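Local coordinates for single-stranded DNA-binding protein DdrB (Deinococcus radiodurans, PDB 4NOE) that binds single-stranded DNA and is implicated in accurate, protein-assisted annealing of complementary strands in the DNA damage response, at residues Val31-Gly36 with Asp59-Leu64; Gly39-Glu44 with Ile80-Ala85; Pro102-Tyr107 with Leu132-Gly137. All coordinates share one frame; numbering follows the deposited sequence.

Contact 1 of 3, residues Val31-Gly36 with Asp59-Leu64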
loop_
_atom_site.group_PDB
_atom_site.type_symbol
_atom_site.label_atom_id
_atom_site.label_comp_id
_atom_site.label_asym_id
_atom_site.label_seq_id
_atom_site.Cartn_x
_atom_site.Cartn_y
_atom_site.Cartn_z
ATOM N N VAL E 31 7.852 -17.748 39.758
ATOM C CA VAL E 31 8.982 -17.659 38.846
ATOM C C VAL E 31 8.810 -16.453 37.925
ATOM O O VAL E 31 9.755 -15.686 37.722
ATOM C CB VAL E 31 9.133 -18.957 38.034
ATOM C CG1 VAL E 31 10.203 -18.809 36.966
ATOM C CG2 VAL E 31 9.448 -20.121 38.988
ATOM N N GLN E 32 7.600 -16.267 37.392
ATOM C CA GLN E 32 7.330 -15.112 36.527
ATOM C C GLN E 32 7.573 -13.795 37.245
ATOM O O GLN E 32 8.183 -12.884 36.683
ATOM C CB GLN E 32 5.905 -15.144 35.971
ATOM C CG GLN E 32 5.776 -15.835 34.625
ATOM C CD GLN E 32 4.336 -15.901 34.166
ATOM O OE1 GLN E 32 3.757 -14.896 33.741
ATOM N NE2 GLN E 32 3.741 -17.081 34.268
ATOM N N ARG E 33 7.118 -13.701 38.493
ATOM C CA ARG E 33 7.364 -12.497 39.283
ATOM C C ARG E 33 8.858 -12.283 39.484
ATOM O O ARG E 33 9.345 -11.148 39.436
ATOM C CB ARG E 33 6.688 -12.590 40.655
ATOM C CG ARG E 33 5.180 -12.629 40.599
ATOM C CD ARG E 33 4.589 -12.665 41.994
ATOM N NE ARG E 33 3.229 -12.145 41.973
ATOM C CZ ARG E 33 2.146 -12.908 41.973
ATOM N NH1 ARG E 33 2.271 -14.227 42.017
ATOM N NH2 ARG E 33 0.942 -12.350 41.947
ATOM N N HIS E 34 9.584 -13.373 39.719
ATOM C CA HIS E 34 11.002 -13.251 40.040
ATOM C C HIS E 34 11.790 -12.662 38.874
ATOM O O HIS E 34 12.493 -11.669 39.042
ATOM C CB HIS E 34 11.592 -14.594 40.470
ATOM C CG HIS E 34 13.085 -14.586 40.594
ATOM N ND1 HIS E 34 13.735 -14.261 41.764
ATOM C CD2 HIS E 34 14.054 -14.864 39.688
ATOM C CE1 HIS E 34 15.040 -14.344 41.578
ATOM N NE2 HIS E 34 15.262 -14.708 40.327
ATOM N N TYR E 35 11.684 -13.258 37.690
ATOM C CA TYR E 35 12.422 -12.712 36.554
ATOM C C TYR E 35 11.736 -11.474 35.985
ATOM O O TYR E 35 12.369 -10.654 35.302
ATOM C CB TYR E 35 12.652 -13.772 35.479
ATOM C CG TYR E 35 13.523 -14.915 35.961
ATOM C CD1 TYR E 35 14.907 -14.796 36.001
ATOM C CD2 TYR E 35 12.956 -16.108 36.378
ATOM C CE1 TYR E 35 15.700 -15.847 36.435
ATOM C CE2 TYR E 35 13.735 -17.155 36.817
ATOM C CZ TYR E 35 15.102 -17.022 36.843
ATOM O OH TYR E 35 15.862 -18.079 37.284
ATOM N N GLY E 36 10.442 -11.352 36.275
ATOM C CA GLY E 36 9.680 -10.169 35.920
ATOM C C GLY E 36 10.258 -8.906 36.527
ATOM O O GLY E 36 10.367 -7.883 35.847
ATOM N N ASP E 59 -4.260 -3.163 42.161
ATOM C CA ASP E 59 -3.138 -3.821 42.836
ATOM C C ASP E 59 -2.526 -4.905 41.960
ATOM O O ASP E 59 -1.952 -5.884 42.457
ATOM C CB ASP E 59 -3.611 -4.431 44.156
ATOM C CG ASP E 59 -4.662 -5.494 43.946
ATOM O OD1 ASP E 59 -5.260 -5.523 42.853
ATOM O OD2 ASP E 59 -4.889 -6.302 44.865
ATOM N N PHE E 60 -2.647 -4.725 40.651
ATOM C CA PHE E 60 -2.076 -5.673 39.711
ATOM C C PHE E 60 -0.568 -5.808 39.917
ATOM O O PHE E 60 0.134 -4.818 40.119
ATOM C CB PHE E 60 -2.372 -5.224 38.281
ATOM C CG PHE E 60 -1.926 -6.196 37.246
ATOM C CD1 PHE E 60 -2.643 -7.353 37.013
ATOM C CD2 PHE E 60 -0.781 -5.952 36.500
ATOM C CE1 PHE E 60 -2.231 -8.254 36.044
ATOM C CE2 PHE E 60 -0.361 -6.849 35.548
ATOM C CZ PHE E 60 -1.087 -8.005 35.318
ATOM N N ASP E 61 -0.064 -7.034 39.864
ATOM C CA ASP E 61 1.373 -7.232 39.978
ATOM C C ASP E 61 1.981 -7.147 38.586
ATOM O O ASP E 61 1.955 -8.116 37.820
ATOM C CB ASP E 61 1.685 -8.575 40.634
ATOM C CG ASP E 61 3.154 -8.724 40.998
ATOM O OD1 ASP E 61 3.993 -7.924 40.509
ATOM O OD2 ASP E 61 3.474 -9.654 41.773
ATOM N N TRP E 62 2.529 -5.983 38.263
ATOM C CA TRP E 62 3.069 -5.750 36.930
ATOM C C TRP E 62 4.296 -6.602 36.641
ATOM O O TRP E 62 4.642 -6.815 35.475
ATOM C CB TRP E 62 3.354 -4.257 36.715
ATOM C CG TRP E 62 2.080 -3.430 36.601
ATOM C CD1 TRP E 62 1.473 -2.723 37.596
ATOM C CD2 TRP E 62 1.254 -3.269 35.435
ATOM N NE1 TRP E 62 0.332 -2.119 37.121
ATOM C CE2 TRP E 62 0.175 -2.435 35.798
ATOM C CE3 TRP E 62 1.331 -3.737 34.117
ATOM C CZ2 TRP E 62 -0.826 -2.052 34.888
ATOM C CZ3 TRP E 62 0.331 -3.364 33.209
ATOM C CH2 TRP E 62 -0.732 -2.525 33.603
ATOM N N SER E 63 4.949 -7.111 37.687
ATOM C CA SER E 63 6.122 -7.966 37.475
ATOM C C SER E 63 5.735 -9.278 36.787
ATOM O O SER E 63 6.583 -9.945 36.178
ATOM C CB SER E 63 6.865 -8.246 38.794
ATOM O OG SER E 63 6.172 -9.208 39.578
ATOM N N LEU E 64 4.458 -9.645 36.869
ATOM C CA LEU E 64 3.968 -10.829 36.158
ATOM C C LEU E 64 4.252 -10.724 34.663
ATOM O O LEU E 64 4.574 -11.731 34.027
ATOM C CB LEU E 64 2.475 -11.068 36.423
ATOM C CG LEU E 64 2.147 -11.593 37.826
ATOM C CD1 LEU E 64 0.648 -11.500 38.135
ATOM C CD2 LEU E 64 2.632 -13.034 37.984
#
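The charged interaction joins R33, on helix 28-37, to D61, in the loop leading to strand 68-71. R33 NE donates to D61 OD2 at 2.5 Å, which is short for a salt bridge, so the exact separation is doubtful although the pairing is clear. The carboxylate lies at the edge of the guanidinium, close to its plane, and OD2 is met on its anti side; the two planes are turned 37° apart. With CG anti to the carbonyl carbon (chi1 -65°), the R33 chain runs extended from CG and carries NE out to D61 OD2. The same side chain has a second partner, since NH2 bonds to the carbonyl O of R143.

Hydrogen bonds inside 59-64 hold the acid in place. S63 OG (2.7 Å) and S63 N (3.1 Å) both donate to D61 OD1 from one face of the carboxylate. OD1 is therefore occupied by the serine while OD2 is left to meet the arginine, and S63 acts as the second-shell residue that positions D61.

The apolar packing comes from L64, which lies alongside R33, pointing the same way; its CD2 touches R33 CG at 3.7 Å and also sits over the centre of one guanidinium face, 4.0 Å above it. Separately, S63 OG is in van der Waals contact with R33 CA at 3.5 Å and with R33 CB.

The backbones come closest at G36, whose CA makes a CA-H...O contact of 3.1 Å with S63 O. A CB on this residue would run into that oxygen, so a glycine here permits the close approach of the helix. Q32 also packs on A16 of a neighbouring subunit.

The bond from S63 N to D61 OD1 makes an Asx turn, and it introduces the short 3-10 segment 62-64 that is fastened to the helix.

Contact 2 of 3, residues Gly39-Glu44 with Ile80-Ala85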
loop_
_atom_site.group_PDB
_atom_site.type_symbol
_atom_site.label_atom_id
_atom_site.label_comp_id
_atom_site.label_asym_id
_atom_site.label_seq_id
_atom_site.Cartn_x
_atom_site.Cartn_y
_atom_site.Cartn_z
ATOM N N GLY E 39 12.799 -7.413 34.687
ATOM C CA GLY E 39 12.368 -6.925 33.387
ATOM C C GLY E 39 12.372 -8.013 32.324
ATOM O O GLY E 39 12.327 -7.724 31.131
ATOM N N TRP E 40 12.424 -9.271 32.740
ATOM C CA TRP E 40 12.296 -10.344 31.769
ATOM C C TRP E 40 10.826 -10.530 31.422
ATOM O O TRP E 40 9.965 -10.443 32.292
ATOM C CB TRP E 40 12.830 -11.661 32.319
ATOM C CG TRP E 40 14.295 -11.708 32.556
ATOM C CD1 TRP E 40 15.151 -10.645 32.731
ATOM C CD2 TRP E 40 15.091 -12.889 32.676
ATOM N NE1 TRP E 40 16.431 -11.105 32.957
ATOM C CE2 TRP E 40 16.421 -12.475 32.922
ATOM C CE3 TRP E 40 14.811 -14.254 32.596
ATOM C CZ2 TRP E 40 17.463 -13.387 33.089
ATOM C CZ3 TRP E 40 15.842 -15.156 32.767
ATOM C CH2 TRP E 40 17.157 -14.717 33.007
ATOM N N THR E 41 10.548 -10.811 30.153
ATOM C CA THR E 41 9.181 -11.043 29.712
ATOM C C THR E 41 9.071 -12.399 29.051
ATOM O O THR E 41 10.068 -12.944 28.567
ATOM C CB THR E 41 8.722 -9.975 28.688
ATOM O OG1 THR E 41 9.611 -9.972 27.562
ATOM C CG2 THR E 41 8.713 -8.608 29.323
ATOM N N SER E 42 7.858 -12.941 29.010
ATOM C CA SER E 42 7.623 -14.226 28.356
ATOM C C SER E 42 6.473 -14.110 27.368
ATOM O O SER E 42 5.382 -13.689 27.740
ATOM C CB SER E 42 7.266 -15.281 29.387
ATOM O OG SER E 42 7.137 -16.546 28.755
ATOM N N GLY E 43 6.695 -14.481 26.111
ATOM C CA GLY E 43 5.627 -14.374 25.127
ATOM C C GLY E 43 5.471 -12.948 24.629
ATOM O O GLY E 43 6.289 -12.085 24.958
ATOM N N GLU E 44 4.419 -12.696 23.853
ATOM C CA GLU E 44 4.191 -11.389 23.237
ATOM C C GLU E 44 3.027 -10.655 23.896
ATOM O O GLU E 44 2.148 -11.278 24.489
ATOM C CB GLU E 44 3.879 -11.561 21.732
ATOM C CG GLU E 44 5.068 -12.012 20.888
ATOM N N ILE E 80 6.241 0.894 32.851
ATOM C CA ILE E 80 7.407 0.697 32.008
ATOM C C ILE E 80 7.478 -0.770 31.638
ATOM O O ILE E 80 7.542 -1.636 32.512
ATOM C CB ILE E 80 8.703 1.056 32.752
ATOM C CG1 ILE E 80 8.601 2.442 33.404
ATOM C CG2 ILE E 80 9.899 0.973 31.805
ATOM C CD1 ILE E 80 8.312 3.556 32.418
ATOM N N HIS E 81 7.484 -1.049 30.341
ATOM C CA HIS E 81 7.545 -2.418 29.856
ATOM C C HIS E 81 8.439 -2.456 28.622
ATOM O O HIS E 81 8.178 -1.737 27.647
ATOM C CB HIS E 81 6.126 -2.886 29.510
ATOM C CG HIS E 81 6.050 -4.291 28.982
ATOM N ND1 HIS E 81 6.034 -4.582 27.633
ATOM C CD2 HIS E 81 5.955 -5.479 29.625
ATOM C CE1 HIS E 81 5.932 -5.891 27.469
ATOM N NE2 HIS E 81 5.877 -6.460 28.658
ATOM N N ARG E 82 9.484 -3.286 28.668
ATOM C CA ARG E 82 10.496 -3.358 27.602
ATOM C C ARG E 82 11.027 -2.001 27.152
ATOM O O ARG E 82 11.187 -1.760 25.952
ATOM C CB ARG E 82 9.965 -4.103 26.377
ATOM C CG ARG E 82 9.714 -5.569 26.602
ATOM C CD ARG E 82 10.837 -6.379 25.985
ATOM N NE ARG E 82 11.154 -7.506 26.844
ATOM C CZ ARG E 82 12.379 -7.911 27.135
ATOM N NH1 ARG E 82 13.442 -7.299 26.615
ATOM N NH2 ARG E 82 12.533 -8.944 27.940
ATOM N N GLY E 83 11.287 -1.112 28.101
ATOM C CA GLY E 83 11.872 0.179 27.776
ATOM C C GLY E 83 10.908 1.250 27.290
ATOM O O GLY E 83 11.336 2.366 27.006
ATOM N N HIS E 84 9.618 0.920 27.195
ATOM C CA HIS E 84 8.602 1.892 26.779
ATOM C C HIS E 84 7.713 2.292 27.955
ATOM O O HIS E 84 7.445 1.481 28.850
ATOM C CB HIS E 84 7.709 1.298 25.676
ATOM C CG HIS E 84 8.453 0.859 24.451
ATOM N ND1 HIS E 84 8.910 1.743 23.495
ATOM C CD2 HIS E 84 8.787 -0.380 24.009
ATOM C CE1 HIS E 84 9.512 1.072 22.530
ATOM N NE2 HIS E 84 9.454 -0.219 22.817
ATOM N N ALA E 85 7.235 3.534 27.946
ATOM C CA ALA E 85 6.330 4.012 28.991
ATOM C C ALA E 85 4.906 3.968 28.471
ATOM O O ALA E 85 4.639 4.423 27.359
ATOM C CB ALA E 85 6.689 5.435 29.398
HETATM O O HOH W 1 10.404 -5.063 30.944
#
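The guanidinium of R82 meets T41 OG1 at its edge, near its plane, with T41 N also at the edge, while the carbonyl of G39 and the CA of W40 approach it obliquely. The H81 imidazole is likewise met obliquely, by T41 CG2, which comes within 3.6 Å of its NE2 and lies equally close to R82 NE. The W40 indole turns from this group and stacks on Y35. T41 OG1 stands between the backbone N and the carbonyl carbon (chi1 58°), which leaves CG2 beside the backbone N.

R82 and T41 reach each other tip to tip. R82 NE donates to T41 OG1 at 3.0 Å with an N-H...O angle of 143°, the hydroxyl lying 19° out of the guanidinium plane. A second bond, from R82 NH2 to the same T41 OG1, measures 3.1 Å; because NH2 lies too close to another atom of the model, its place is less sure. With the same caution, NH2 also bonds to the carbonyl O of T12, outside the two segments.

One water joins the backbones, donating to G39 O at 3.3 Å and accepting from R82 N at 3.0 Å. Both backbone ends belong to tight structures: G39, just past helix 28-37, closes it in a Schellman motif, with a backbone shape that would jam a side chain against the preceding carbonyl, and R82 sits in the type I' turn from H81 to H84 that links strands 77-81 and 84-91.

Across this contact the charge of R82 meets neutral atoms and no carboxylate, with T41 OG1 as the acceptor, so the hairpin tip is likely to stay cationic in a region whose nearest atom is about 6 Å from the bound DNA.

Contact 3 of 3, residues Pro102-Tyr107 with Leu132-Gly137. With nucleotides of chain F.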
loop_
_atom_site.group_PDB
_atom_site.type_symbol
_atom_site.label_atom_id
_atom_site.label_comp_id
_atom_site.label_asym_id
_atom_site.label_seq_id
_atom_site.Cartn_x
_atom_site.Cartn_y
_atom_site.Cartn_z
ATOM N N PRO E 102 -18.383 -0.719 28.613
ATOM C CA PRO E 102 -18.057 -0.857 30.034
ATOM C C PRO E 102 -16.970 0.127 30.395
ATOM O O PRO E 102 -16.247 0.558 29.509
ATOM C CB PRO E 102 -17.484 -2.277 30.116
ATOM C CG PRO E 102 -16.988 -2.568 28.743
ATOM C CD PRO E 102 -17.991 -1.909 27.843
ATOM N N ALA E 103 -16.845 0.478 31.665
ATOM C CA ALA E 103 -15.705 1.265 32.108
ATOM C C ALA E 103 -14.434 0.460 31.854
ATOM O O ALA E 103 -14.461 -0.769 31.848
ATOM C CB ALA E 103 -15.837 1.589 33.571
ATOM N N ALA E 104 -13.319 1.141 31.626
ATOM C CA ALA E 104 -12.068 0.430 31.404
ATOM C C ALA E 104 -10.882 1.274 31.830
ATOM O O ALA E 104 -10.971 2.509 31.898
ATOM C CB ALA E 104 -11.941 -0.002 29.938
ATOM N N ILE E 105 -9.782 0.601 32.148
ATOM C CA ILE E 105 -8.532 1.279 32.449
ATOM C C ILE E 105 -7.544 0.759 31.438
ATOM O O ILE E 105 -7.243 -0.438 31.412
ATOM C CB ILE E 105 -8.031 0.959 33.854
ATOM C CG1 ILE E 105 -9.154 1.149 34.875
ATOM C CG2 ILE E 105 -6.847 1.855 34.204
ATOM C CD1 ILE E 105 -9.608 2.584 34.986
ATOM N N LYS E 106 -7.055 1.645 30.582
ATOM C CA LYS E 106 -6.201 1.212 29.488
ATOM C C LYS E 106 -4.794 1.760 29.684
ATOM O O LYS E 106 -4.616 2.904 30.097
ATOM C CB LYS E 106 -6.780 1.683 28.145
ATOM C CG LYS E 106 -6.022 1.169 26.934
ATOM C CD LYS E 106 -6.752 1.410 25.605
ATOM C CE LYS E 106 -5.920 0.794 24.474
ATOM N NZ LYS E 106 -6.432 0.992 23.082
ATOM N N TYR E 107 -3.803 0.920 29.411
ATOM C CA TYR E 107 -2.412 1.331 29.419
ATOM C C TYR E 107 -1.925 1.315 27.987
ATOM O O TYR E 107 -1.865 0.248 27.347
ATOM C CB TYR E 107 -1.572 0.392 30.304
ATOM C CG TYR E 107 -1.841 0.623 31.769
ATOM C CD1 TYR E 107 -2.970 0.081 32.385
ATOM C CD2 TYR E 107 -0.989 1.405 32.533
ATOM C CE1 TYR E 107 -3.225 0.303 33.725
ATOM C CE2 TYR E 107 -1.239 1.631 33.883
ATOM C CZ TYR E 107 -2.356 1.086 34.465
ATOM O OH TYR E 107 -2.601 1.310 35.799
ATOM N N LEU E 132 -0.624 -1.775 25.816
ATOM C CA LEU E 132 0.012 -2.767 26.678
ATOM C C LEU E 132 -1.041 -3.661 27.325
ATOM O O LEU E 132 -0.912 -4.900 27.339
ATOM C CB LEU E 132 0.832 -2.080 27.774
ATOM C CG LEU E 132 1.404 -3.034 28.832
ATOM C CD1 LEU E 132 2.421 -4.009 28.239
ATOM C CD2 LEU E 132 2.038 -2.244 29.970
ATOM N N ALA E 133 -2.079 -3.031 27.874
ATOM C CA ALA E 133 -3.051 -3.756 28.698
ATOM C C ALA E 133 -4.353 -2.979 28.854
ATOM O O ALA E 133 -4.370 -1.737 28.839
ATOM C CB ALA E 133 -2.453 -4.088 30.104
ATOM N N ILE E 134 -5.448 -3.706 29.012
ATOM C CA ILE E 134 -6.702 -3.045 29.338
ATOM C C ILE E 134 -7.440 -3.785 30.445
ATOM O O ILE E 134 -7.665 -4.995 30.360
ATOM C CB ILE E 134 -7.603 -2.847 28.101
ATOM C CG1 ILE E 134 -8.971 -2.309 28.518
ATOM C CG2 ILE E 134 -7.767 -4.139 27.330
ATOM C CD1 ILE E 134 -9.719 -1.636 27.376
ATOM N N PHE E 135 -7.788 -3.062 31.502
ATOM C CA PHE E 135 -8.499 -3.679 32.605
ATOM C C PHE E 135 -9.980 -3.381 32.406
ATOM O O PHE E 135 -10.398 -2.211 32.314
ATOM C CB PHE E 135 -7.951 -3.179 33.946
ATOM C CG PHE E 135 -6.497 -3.550 34.176
ATOM C CD1 PHE E 135 -5.476 -2.854 33.540
ATOM C CD2 PHE E 135 -6.156 -4.604 35.012
ATOM C CE1 PHE E 135 -4.147 -3.197 33.733
ATOM C CE2 PHE E 135 -4.826 -4.950 35.213
ATOM C CZ PHE E 135 -3.819 -4.241 34.568
ATOM N N ARG E 136 -10.769 -4.442 32.296
ATOM C CA ARG E 136 -12.137 -4.305 31.822
ATOM C C ARG E 136 -12.970 -5.557 32.076
ATOM O O ARG E 136 -12.638 -6.647 31.601
ATOM C CB ARG E 136 -12.128 -3.982 30.330
ATOM C CG ARG E 136 -13.492 -4.042 29.661
ATOM C CD ARG E 136 -13.379 -3.597 28.218
ATOM N NE ARG E 136 -12.608 -4.535 27.404
ATOM C CZ ARG E 136 -12.162 -4.267 26.182
ATOM N NH1 ARG E 136 -12.385 -3.077 25.636
ATOM N NH2 ARG E 136 -11.472 -5.179 25.514
ATOM N N GLY E 137 -14.054 -5.387 32.827
ATOM C CA GLY E 137 -15.012 -6.455 33.044
ATOM C C GLY E 137 -14.444 -7.627 33.815
ATOM O O GLY E 137 -13.634 -7.438 34.727
ATOM P P DT F 26 -11.464 8.465 23.372
ATOM O OP1 DT F 26 -12.260 9.347 24.150
ATOM O OP2 DT F 26 -11.221 8.766 22.007
ATOM O "O5'" DT F 26 -10.043 8.242 24.029
ATOM C "C5'" DT F 26 -9.806 8.224 25.433
ATOM C "C4'" DT F 26 -8.355 7.930 25.727
ATOM O "O4'" DT F 26 -7.965 6.684 25.113
ATOM C "C3'" DT F 26 -7.374 8.980 25.218
ATOM O "O3'" DT F 26 -6.315 9.212 26.135
ATOM C "C2'" DT F 26 -6.761 8.310 24.008
ATOM C "C1'" DT F 26 -6.757 6.856 24.428
ATOM N N1 DT F 26 -6.733 5.872 23.349
ATOM C C2 DT F 26 -6.009 4.711 23.485
ATOM O O2 DT F 26 -5.317 4.469 24.448
ATOM N N3 DT F 26 -6.137 3.836 22.445
ATOM C C4 DT F 26 -6.885 4.007 21.302
ATOM O O4 DT F 26 -6.913 3.136 20.457
ATOM C C5 DT F 26 -7.640 5.231 21.241
ATOM C C7 DT F 26 -8.504 5.488 20.052
ATOM C C6 DT F 26 -7.526 6.089 22.252
ATOM P P DT F 25 -11.571 2.671 19.338
ATOM O OP1 DT F 25 -11.308 3.567 18.236
ATOM O OP2 DT F 25 -10.630 1.650 19.760
ATOM O "O5'" DT F 25 -11.818 3.602 20.590
ATOM C "C5'" DT F 25 -12.339 4.918 20.466
ATOM C "C4'" DT F 25 -12.744 5.430 21.828
ATOM O "O4'" DT F 25 -13.319 4.354 22.600
ATOM C "C3'" DT F 25 -11.609 5.999 22.686
ATOM O "O3'" DT F 25 -12.118 7.101 23.427
ATOM C "C2'" DT F 25 -11.364 4.890 23.689
ATOM C "C1'" DT F 25 -12.783 4.438 23.891
ATOM N N1 DT F 25 -13.048 3.177 24.594
ATOM C C2 DT F 25 -12.566 1.998 24.093
ATOM O O2 DT F 25 -11.902 1.933 23.082
ATOM N N3 DT F 25 -12.896 0.888 24.824
ATOM C C4 DT F 25 -13.645 0.844 25.984
ATOM O O4 DT F 25 -13.859 -0.231 26.533
ATOM C C5 DT F 25 -14.122 2.126 26.452
ATOM C C7 DT F 25 -14.936 2.194 27.701
ATOM C C6 DT F 25 -13.802 3.209 25.741
#
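Strands 104-107 and 133-135 run antiparallel, I105 and F135 forming a hydrogen-bonded pair, K106 and I134 a non-hydrogen-bonded one, and Y107 and A133 another hydrogen-bonded pair. The bond from F135 N to I105 O is 2.7 Å and that from Y107 N to A133 O 2.8 Å. L132 and A133 both face Y107 in a classic beta bulge; Y107 O accepts from L132 N, and only weakly from A133 N.

On the face that carries I105, Y107 and F135, the two aromatic rings meet rim to rim, with planes 72° apart and Y107 CE1 3.6 Å from F135 CE1. Beyond this pair, Y107 OH bonds to E57 OE2.

On the face of K106 and I134 the DNA comes close. K106 extends fully from a CG anti to the backbone N (chi1 -175°), and its CD lies 3.6 Å from O2 of DT26 of chain F. Its NZ ends 2.9 Å from N3 of that same thymine and also forms a salt bridge with E121. R136, next along the chain from F135, makes a weak hydrogen bond of 3.3 Å from NH1 to O4 of DT25 of chain F, which lies at the guanidinium edge. I134 CD1 sits 3.5 Å above one guanidinium face, toward its rim, and also packs on A104 CB at 3.8 Å, while P102 CG touches the methylene part of R136.

An alanine in place of K106, lacking everything beyond CB, would probably leave E121 without its cationic mate and the DT26 base less firmly placed.

The pairing thus separates two chemistries: a buried aromatic side, and a flank where two cationic side chains, that of R136 lying against I134 and P102, meet thymine base atoms, consistent with a surface that receives single-stranded DNA through its bases.

From the N terminus, helix 28-37 supplies the first half of contact 1 and leads, through the turn at G39, into 39-44, the first half of contact 2; Y35 O and W40 N probably share a hydrogen bond at this junction. Segment 59-64 returns to the helix, closing a loop of 22 residues, and hairpin 80-85 returns to 39-44 after 35, so contacts 1 and 2 cross. Contact 3 follows in series, closing 24 residues. W62 and F60 pack on F135, W62 also on Y107, and H81 touches L132. Contact 1 ties the helix to the loop before strand 68-71, contact 2 ties 39-44 to the hairpin, and contact 3 joins neighbouring strands of the mixed sheet.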